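Local coordinates for protein UL144 (Macacine herpesvirus 1, PDB 6NYP) that probably acts as a viral mimic of the TNF-receptor family member HVEM, engaging the inhibitory immune receptor BTLA through its cysteine-rich extracellular region, at residues F[8-13]-F[46-51]; F[13-18]-F[26-31]; F[53-58]-F[70-75]. All coordinates share one frame; numbering follows the deposited sequence.

The protein is a chain of small, helix-free, disulfide-bonded elements, and the three contacts follow its length. Interaction 2 is nested within the loop closed by interaction 1. Their centres lie 10 Å apart, they share Gln13, and both use the two-stranded sheet of 8-9 and 14-15, where Val8 N and Cys15 O are 2.8 Å apart. Interaction 3 comes later, centred 22 Å from interaction 1 and 30 Å from interaction 2, on the other side of the chain's centre. Interaction 1 thus joins the N-terminal hairpin to the 46-51 loop, whose chain runs on into interaction 3, while only interaction 2 lies against the other protein of the assembly.

Interaction 1 (F[8-13]-F[46-51]); sequences VQLGDQ and SGLYQC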
loop_
_atom_site.group_PDB
_atom_site.type_symbol
_atom_site.label_atom_id
_atom_site.label_comp_id
_atom_site.label_asym_id
_atom_site.label_seq_id
_atom_site.Cartn_x
_atom_site.Cartn_y
_atom_site.Cartn_z
ATOM N N VAL F 8 -3.497 -3.417 9.699
ATOM C CA VAL F 8 -2.747 -3.107 10.953
ATOM C C VAL F 8 -3.560 -2.071 11.738
ATOM O O VAL F 8 -4.090 -1.142 11.101
ATOM C CB VAL F 8 -1.323 -2.608 10.634
ATOM C CG1 VAL F 8 -1.322 -1.412 9.689
ATOM C CG2 VAL F 8 -0.538 -2.299 11.896
ATOM N N GLN F 9 -3.694 -2.256 13.056
ATOM C CA GLN F 9 -4.336 -1.273 13.971
ATOM C C GLN F 9 -3.397 -0.076 14.112
ATOM O O GLN F 9 -2.251 -0.285 14.547
ATOM C CB GLN F 9 -4.627 -1.867 15.355
ATOM C CG GLN F 9 -6.076 -2.299 15.545
ATOM C CD GLN F 9 -6.627 -2.019 16.923
ATOM O OE1 GLN F 9 -5.915 -2.083 17.922
ATOM N NE2 GLN F 9 -7.914 -1.710 16.985
ATOM N N LEU F 10 -3.859 1.125 13.752
ATOM C CA LEU F 10 -3.058 2.370 13.898
ATOM C C LEU F 10 -3.525 3.151 15.135
ATOM O O LEU F 10 -2.752 3.188 16.118
ATOM C CB LEU F 10 -3.129 3.186 12.604
ATOM C CG LEU F 10 -2.344 2.610 11.419
ATOM C CD1 LEU F 10 -2.244 3.615 10.283
ATOM C CD2 LEU F 10 -0.951 2.155 11.829
ATOM N N GLY F 11 -4.739 3.710 15.131
ATOM C CA GLY F 11 -5.386 4.200 16.364
ATOM C C GLY F 11 -6.288 3.122 16.942
ATOM O O GLY F 11 -5.784 2.011 17.208
ATOM N N ASP F 12 -7.588 3.412 17.045
ATOM C CA ASP F 12 -8.678 2.402 17.131
ATOM C C ASP F 12 -9.225 2.158 15.718
ATOM O O ASP F 12 -10.424 1.840 15.583
ATOM C CB ASP F 12 -9.766 2.855 18.108
ATOM C CG ASP F 12 -9.261 3.123 19.518
ATOM O OD1 ASP F 12 -8.193 2.580 19.882
ATOM O OD2 ASP F 12 -9.945 3.869 20.251
ATOM N N GLN F 13 -8.359 2.280 14.704
ATOM C CA GLN F 13 -8.708 2.260 13.260
ATOM C C GLN F 13 -7.902 1.156 12.562
ATOM O O GLN F 13 -6.676 1.045 12.821
ATOM C CB GLN F 13 -8.427 3.635 12.650
ATOM C CG GLN F 13 -8.974 3.859 11.241
ATOM C CD GLN F 13 -10.483 3.866 11.150
ATOM O OE1 GLN F 13 -11.162 4.700 11.748
ATOM N NE2 GLN F 13 -11.022 2.965 10.344
ATOM N N SER F 46 11.382 0.694 13.272
ATOM C CA SER F 46 11.487 0.264 14.691
ATOM C C SER F 46 10.108 -0.113 15.244
ATOM O O SER F 46 9.912 -1.286 15.599
ATOM C CB SER F 46 12.152 1.341 15.507
ATOM O OG SER F 46 12.239 0.969 16.876
ATOM N N GLY F 47 9.187 0.850 15.310
ATOM C CA GLY F 47 7.753 0.599 15.544
ATOM C C GLY F 47 6.992 0.714 14.239
ATOM O O GLY F 47 7.590 0.450 13.182
ATOM N N LEU F 48 5.723 1.113 14.301
ATOM C CA LEU F 48 4.928 1.491 13.101
ATOM C C LEU F 48 5.465 2.818 12.550
ATOM O O LEU F 48 5.449 3.000 11.315
ATOM C CB LEU F 48 3.449 1.600 13.481
ATOM C CG LEU F 48 2.769 0.279 13.846
ATOM C CD1 LEU F 48 1.434 0.520 14.537
ATOM C CD2 LEU F 48 2.580 -0.611 12.624
ATOM N N TYR F 49 5.955 3.698 13.431
ATOM C CA TYR F 49 6.062 5.165 13.201
ATOM C C TYR F 49 7.516 5.675 13.265
ATOM O O TYR F 49 7.728 6.845 12.876
ATOM C CB TYR F 49 5.224 5.912 14.246
ATOM C CG TYR F 49 3.780 5.489 14.372
ATOM C CD1 TYR F 49 2.830 5.891 13.447
ATOM C CD2 TYR F 49 3.353 4.708 15.437
ATOM C CE1 TYR F 49 1.504 5.501 13.556
ATOM C CE2 TYR F 49 2.026 4.337 15.580
ATOM C CZ TYR F 49 1.098 4.724 14.629
ATOM O OH TYR F 49 -0.206 4.337 14.750
ATOM N N GLN F 50 8.478 4.880 13.756
ATOM C CA GLN F 50 9.866 5.348 14.048
ATOM C C GLN F 50 10.876 4.680 13.101
ATOM O O GLN F 50 10.773 3.462 12.898
ATOM C CB GLN F 50 10.242 5.055 15.508
ATOM C CG GLN F 50 10.097 6.235 16.472
ATOM C CD GLN F 50 8.721 6.393 17.075
ATOM O OE1 GLN F 50 7.958 5.441 17.246
ATOM N NE2 GLN F 50 8.402 7.623 17.430
ATOM N N CYS F 51 11.827 5.456 12.573
ATOM C CA CYS F 51 13.116 4.964 12.007
ATOM C C CYS F 51 14.206 5.087 13.080
ATOM O O CYS F 51 14.514 6.232 13.472
ATOM C CB CYS F 51 13.567 5.761 10.785
ATOM S SG CYS F 51 12.326 5.901 9.474
#
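Tyr49 OH approaches Leu10 O to 3.1 Å, the nearest meeting of polar atoms between the N-terminal hairpin and the 46-51 loop in this TNF-receptor-like cysteine-rich fold. The hairpin is formed by strands 8-9 and 14-15, and at its turn Leu10 N donates to Gln13 O at 3.0 Å. Leu10 sits where the first strand gives way to this turn, with its carbonyl beside the phenol.

Tyr49 reaches across with its far end. Its CG stands anti to its own carbonyl carbon (chi1 -53°), and the hydroxyl that the ring carries also lies 3.7 Å from Leu10 CD2. The two side chains cross obliquely. Within the loop, Leu48 CB lies 3.6 Å above one face of the ring, offset toward the rim.

Leu48 makes apolar contacts with both of its methyls, and the two have different work. CD2 meets Val8 CG2 at 3.6 Å, the two side chains pointing opposite ways as they pass. The Val8 methyl concerned is the one anti to the backbone N. CD1 faces the next part of the strand and its exit, where it meets both the carbonyl of Gln9 and Leu10 CD2.

Strand 22-26 joins the group from outside: Leu10 and Tyr49 both pack on Val24, whose backbone is hydrogen-bonded to that of Leu48. The loop itself is tied at its base by the Ser46 N to Gln50 O bond, and Cys51, at its end, forms a disulfide with Cys39. No residue of this contact is fully buried; it is a surface junction between two parts of an elongated receptor-like chain. Leu48 CD1 is 4.0 Å from Leu10 CD2 and 3.8 Å from Gln9 O.

Interaction 2 (F[13-18]-F[26-31]); sequences QCCPPC and GQCTQY
Cys15 and Cys28 are joined by a disulfide, with SG to SG at 2.0 Å and a left-handed bridge torsion (chi3 -81°). Both CB atoms point toward the opposite segment. Cys28 SG lies between its own backbone N and carbonyl carbon (chi1 89°), from where it meets the Cys15 sulfur. Disulfides bracing short strands and loops are the hallmark of TNF-receptor-type cysteine-rich modules, which have little regular secondary structure.

Van der Waals contacts surround this bond. Gln13 CG rests 3.8 Å from Cys28 SG; beyond it the chain bends at chi2, and the amide end comes near the Thr29-Gln30 backbone, NE2 being 3.8 Å from Gln30 N. Pro16 CD touches Cys28 SG at 4.2 Å, and the carbonyl O of Cys14 also faces that sulfur.

No hydrogen bond crosses between the segments. Within 26-31, Thr29 OG1 accepts from Tyr31 N at 3.3 Å, an ST turn, and is bonded as well to Thr32 OG1. The backbone of Thr29 and Gln30 hydrogen-bonds to the other protein of the assembly, which also packs on Pro16 and Pro17.

In the fold, the disulfide ties strand 14-15, antiparallel partner of 8-9, to the loop between strands 22-26 and 34-38, with Thr34 of the latter packed against both cysteines.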
loop_
_atom_site.group_PDB
_atom_site.type_symbol
_atom_site.label_atom_id
_atom_site.label_comp_id
_atom_site.label_asym_id
_atom_site.label_seq_id
_atom_site.Cartn_x
_atom_site.Cartn_y
_atom_site.Cartn_z
ATOM N N GLN F 13 -8.359 2.280 14.704
ATOM C CA GLN F 13 -8.708 2.260 13.260
ATOM C C GLN F 13 -7.902 1.156 12.562
ATOM O O GLN F 13 -6.676 1.045 12.821
ATOM C CB GLN F 13 -8.427 3.635 12.650
ATOM C CG GLN F 13 -8.974 3.859 11.241
ATOM C CD GLN F 13 -10.483 3.866 11.150
ATOM O OE1 GLN F 13 -11.162 4.700 11.748
ATOM N NE2 GLN F 13 -11.022 2.965 10.344
ATOM N N CYS F 14 -8.583 0.380 11.714
ATOM C CA CYS F 14 -7.997 -0.705 10.888
ATOM C C CYS F 14 -7.542 -0.112 9.548
ATOM O O CYS F 14 -8.396 0.436 8.817
ATOM C CB CYS F 14 -9.003 -1.833 10.692
ATOM S SG CYS F 14 -9.311 -2.793 12.197
ATOM N N CYS F 15 -6.240 -0.210 9.254
ATOM C CA CYS F 15 -5.576 0.516 8.141
ATOM C C CYS F 15 -4.718 -0.425 7.306
ATOM O O CYS F 15 -4.199 -1.422 7.804
ATOM C CB CYS F 15 -4.715 1.656 8.668
ATOM S SG CYS F 15 -5.684 2.959 9.463
ATOM N N PRO F 16 -4.547 -0.120 6.001
ATOM C CA PRO F 16 -3.531 -0.780 5.184
ATOM C C PRO F 16 -2.143 -0.614 5.796
ATOM O O PRO F 16 -1.814 0.454 6.306
ATOM C CB PRO F 16 -3.587 -0.043 3.839
ATOM C CG PRO F 16 -4.970 0.581 3.800
ATOM C CD PRO F 16 -5.332 0.864 5.243
ATOM N N PRO F 17 -1.280 -1.650 5.760
ATOM C CA PRO F 17 0.080 -1.520 6.273
ATOM C C PRO F 17 0.970 -0.723 5.310
ATOM O O PRO F 17 0.527 -0.424 4.210
ATOM C CB PRO F 17 0.520 -2.981 6.413
ATOM C CG PRO F 17 -0.232 -3.703 5.318
ATOM C CD PRO F 17 -1.566 -2.992 5.235
ATOM N N CYS F 18 2.189 -0.404 5.750
ATOM C CA CYS F 18 3.267 0.175 4.904
ATOM C C CYS F 18 4.149 -0.957 4.365
ATOM O O CYS F 18 4.204 -2.032 5.006
ATOM C CB CYS F 18 4.103 1.166 5.705
ATOM S SG CYS F 18 3.211 2.669 6.190
ATOM N N GLY F 26 1.152 9.179 8.175
ATOM C CA GLY F 26 -0.251 9.610 8.302
ATOM C C GLY F 26 -1.169 8.418 8.488
ATOM O O GLY F 26 -1.068 7.457 7.687
ATOM N N GLN F 27 -2.028 8.467 9.506
ATOM C CA GLN F 27 -2.994 7.383 9.831
ATOM C C GLN F 27 -4.104 7.397 8.776
ATOM O O GLN F 27 -4.453 8.505 8.310
ATOM C CB GLN F 27 -3.616 7.582 11.217
ATOM C CG GLN F 27 -2.653 8.019 12.313
ATOM C CD GLN F 27 -3.098 7.536 13.673
ATOM O OE1 GLN F 27 -2.298 7.050 14.468
ATOM N NE2 GLN F 27 -4.393 7.638 13.937
ATOM N N CYS F 28 -4.643 6.227 8.421
ATOM C CA CYS F 28 -5.826 6.107 7.531
ATOM C C CYS F 28 -7.078 6.507 8.320
ATOM O O CYS F 28 -7.001 6.583 9.556
ATOM C CB CYS F 28 -5.964 4.697 6.964
ATOM S SG CYS F 28 -6.945 3.567 7.991
ATOM N N THR F 29 -8.178 6.776 7.619
ATOM C CA THR F 29 -9.554 6.837 8.180
ATOM C C THR F 29 -10.378 5.760 7.477
ATOM O O THR F 29 -9.811 5.038 6.640
ATOM C CB THR F 29 -10.171 8.234 8.026
ATOM O OG1 THR F 29 -10.567 8.442 6.668
ATOM C CG2 THR F 29 -9.226 9.332 8.463
ATOM N N GLN F 30 -11.669 5.670 7.780
ATOM C CA GLN F 30 -12.573 4.678 7.148
ATOM C C GLN F 30 -12.619 4.918 5.636
ATOM O O GLN F 30 -12.849 3.946 4.896
ATOM C CB GLN F 30 -13.963 4.779 7.768
ATOM C CG GLN F 30 -14.874 3.635 7.367
ATOM C CD GLN F 30 -16.262 3.800 7.925
ATOM O OE1 GLN F 30 -16.556 4.750 8.645
ATOM N NE2 GLN F 30 -17.124 2.854 7.597
ATOM N N TYR F 31 -12.409 6.163 5.196
ATOM C CA TYR F 31 -12.618 6.613 3.793
ATOM C C TYR F 31 -11.294 6.953 3.095
ATOM O O TYR F 31 -11.348 7.203 1.878
ATOM C CB TYR F 31 -13.540 7.835 3.775
ATOM C CG TYR F 31 -14.964 7.551 4.182
ATOM C CD1 TYR F 31 -15.360 7.600 5.510
ATOM C CD2 TYR F 31 -15.920 7.227 3.232
ATOM C CE1 TYR F 31 -16.661 7.305 5.886
ATOM C CE2 TYR F 31 -17.229 6.951 3.589
ATOM C CZ TYR F 31 -17.603 6.999 4.920
ATOM O OH TYR F 31 -18.892 6.723 5.280
#

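Interaction 3 (F[53-58]-F[70-75]); sequences QCTECQ and TQNTVC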
loop_
_atom_site.group_PDB
_atom_site.type_symbol
_atom_site.label_atom_id
_atom_site.label_comp_id
_atom_site.label_asym_id
_atom_site.label_seq_id
_atom_site.Cartn_x
_atom_site.Cartn_y
_atom_site.Cartn_z
ATOM N N GLN F 53 18.237 4.414 14.204
ATOM C CA GLN F 53 19.617 4.324 13.648
ATOM C C GLN F 53 20.159 2.905 13.881
ATOM O O GLN F 53 20.007 2.392 15.024
ATOM C CB GLN F 53 20.509 5.382 14.308
ATOM C CG GLN F 53 21.747 5.775 13.507
ATOM C CD GLN F 53 21.455 6.587 12.266
ATOM O OE1 GLN F 53 22.095 6.407 11.233
ATOM N NE2 GLN F 53 20.466 7.464 12.339
ATOM N N CYS F 54 20.731 2.290 12.836
ATOM C CA CYS F 54 21.330 0.929 12.886
ATOM C C CYS F 54 22.573 0.947 13.788
ATOM O O CYS F 54 23.498 1.749 13.513
ATOM C CB CYS F 54 21.690 0.419 11.493
ATOM S SG CYS F 54 20.255 0.139 10.417
ATOM N N THR F 55 22.574 0.129 14.844
ATOM C CA THR F 55 23.695 0.022 15.815
ATOM C C THR F 55 24.909 -0.572 15.095
ATOM O O THR F 55 24.713 -1.407 14.202
ATOM C CB THR F 55 23.301 -0.772 17.068
ATOM O OG1 THR F 55 23.001 -2.113 16.684
ATOM C CG2 THR F 55 22.133 -0.154 17.807
ATOM N N GLU F 56 26.114 -0.153 15.482
ATOM C CA GLU F 56 27.402 -0.653 14.929
ATOM C C GLU F 56 28.018 -1.658 15.910
ATOM O O GLU F 56 28.280 -1.266 17.069
ATOM C CB GLU F 56 28.359 0.517 14.683
ATOM C CG GLU F 56 27.768 1.679 13.891
ATOM C CD GLU F 56 28.370 1.960 12.523
ATOM O OE1 GLU F 56 28.018 3.000 11.942
ATOM O OE2 GLU F 56 29.186 1.145 12.043
ATOM N N CYS F 57 28.254 -2.900 15.471
ATOM C CA CYS F 57 29.027 -3.926 16.228
ATOM C C CYS F 57 30.494 -3.468 16.309
ATOM O O CYS F 57 31.123 -3.321 15.243
ATOM C CB CYS F 57 28.958 -5.311 15.588
ATOM S SG CYS F 57 27.291 -5.954 15.282
ATOM N N GLN F 58 31.003 -3.237 17.522
ATOM C CA GLN F 58 32.346 -2.656 17.784
ATOM C C GLN F 58 33.444 -3.650 17.371
ATOM O O GLN F 58 33.097 -4.774 16.952
ATOM C CB GLN F 58 32.439 -2.276 19.258
ATOM C CG GLN F 58 32.347 -3.466 20.205
ATOM C CD GLN F 58 31.585 -3.149 21.468
ATOM O OE1 GLN F 58 30.527 -2.523 21.438
ATOM N NE2 GLN F 58 32.114 -3.593 22.597
ATOM N N THR F 70 13.917 -3.585 8.308
ATOM C CA THR F 70 12.916 -3.984 9.337
ATOM C C THR F 70 13.577 -4.357 10.671
ATOM O O THR F 70 12.875 -4.252 11.693
ATOM C CB THR F 70 12.048 -5.154 8.856
ATOM O OG1 THR F 70 12.866 -6.322 8.888
ATOM C CG2 THR F 70 11.465 -4.939 7.475
ATOM N N GLN F 71 14.834 -4.813 10.674
ATOM C CA GLN F 71 15.503 -5.346 11.897
ATOM C C GLN F 71 16.898 -4.728 12.070
ATOM O O GLN F 71 17.564 -4.435 11.046
ATOM C CB GLN F 71 15.556 -6.878 11.897
ATOM C CG GLN F 71 15.523 -7.524 10.518
ATOM C CD GLN F 71 15.247 -9.009 10.559
ATOM O OE1 GLN F 71 14.687 -9.539 11.518
ATOM N NE2 GLN F 71 15.640 -9.693 9.495
ATOM N N ASN F 72 17.302 -4.541 13.335
ATOM C CA ASN F 72 18.612 -3.978 13.765
ATOM C C ASN F 72 19.719 -4.995 13.450
ATOM O O ASN F 72 19.376 -6.170 13.194
ATOM C CB ASN F 72 18.595 -3.640 15.261
ATOM C CG ASN F 72 19.734 -2.741 15.698
ATOM O OD1 ASN F 72 20.463 -2.197 14.869
ATOM N ND2 ASN F 72 19.903 -2.595 17.002
ATOM N N THR F 73 20.991 -4.569 13.468
ATOM C CA THR F 73 22.180 -5.464 13.386
ATOM C C THR F 73 22.156 -6.431 14.577
ATOM O O THR F 73 21.607 -6.058 15.630
ATOM C CB THR F 73 23.511 -4.696 13.374
ATOM O OG1 THR F 73 23.605 -3.950 14.588
ATOM C CG2 THR F 73 23.666 -3.744 12.209
ATOM N N VAL F 74 22.708 -7.631 14.402
ATOM C CA VAL F 74 22.924 -8.618 15.499
ATOM C C VAL F 74 24.433 -8.751 15.696
ATOM O O VAL F 74 25.131 -8.973 14.686
ATOM C CB VAL F 74 22.267 -9.980 15.197
ATOM C CG1 VAL F 74 22.402 -10.939 16.373
ATOM C CG2 VAL F 74 20.807 -9.822 14.795
ATOM N N CYS F 75 24.901 -8.586 16.938
ATOM C CA CYS F 75 26.333 -8.665 17.334
ATOM C C CYS F 75 26.539 -9.823 18.317
ATOM O O CYS F 75 25.613 -10.108 19.104
ATOM C CB CYS F 75 26.809 -7.365 17.971
ATOM S SG CYS F 75 26.298 -5.884 17.062
#
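Thr55 and Asn72 set their side chains at about a right angle, joining two segments of the TNFR-type cysteine-rich region that run almost parallel. Asn72 CG is anti to its backbone N (chi1 -165°), and the amide that follows comes up to Thr55. OD1 takes two bonds there. Thr55 N reaches it in the amide plane, on a lone pair, at 3.1 Å with a fairly straight N-H (159°); Thr55 OG1 donates to the same oxygen from a position tilted off the plane. Thr73 N adds a weak bond from its own segment. The other arm of the amide, ND2, packs against Thr55 CG2 at 3.4 Å.

Thr73 slants across Thr55 and returns a bond: its OG1 donates to Thr55 O at 2.8 Å, from above the carbonyl plane, while its CG2 lies against the same oxygen.

The Cys54-Cys67 disulfide flanks the start of this exchange. The segment of Thr73 runs on into strand 74-76, antiparallel to 62-65, whose Thr63 packs on Cys57. There a further disulfide closes the contact: Cys57 SG is bonded to Cys75 SG at 2.0 Å, with a left-handed chi3 of -82°.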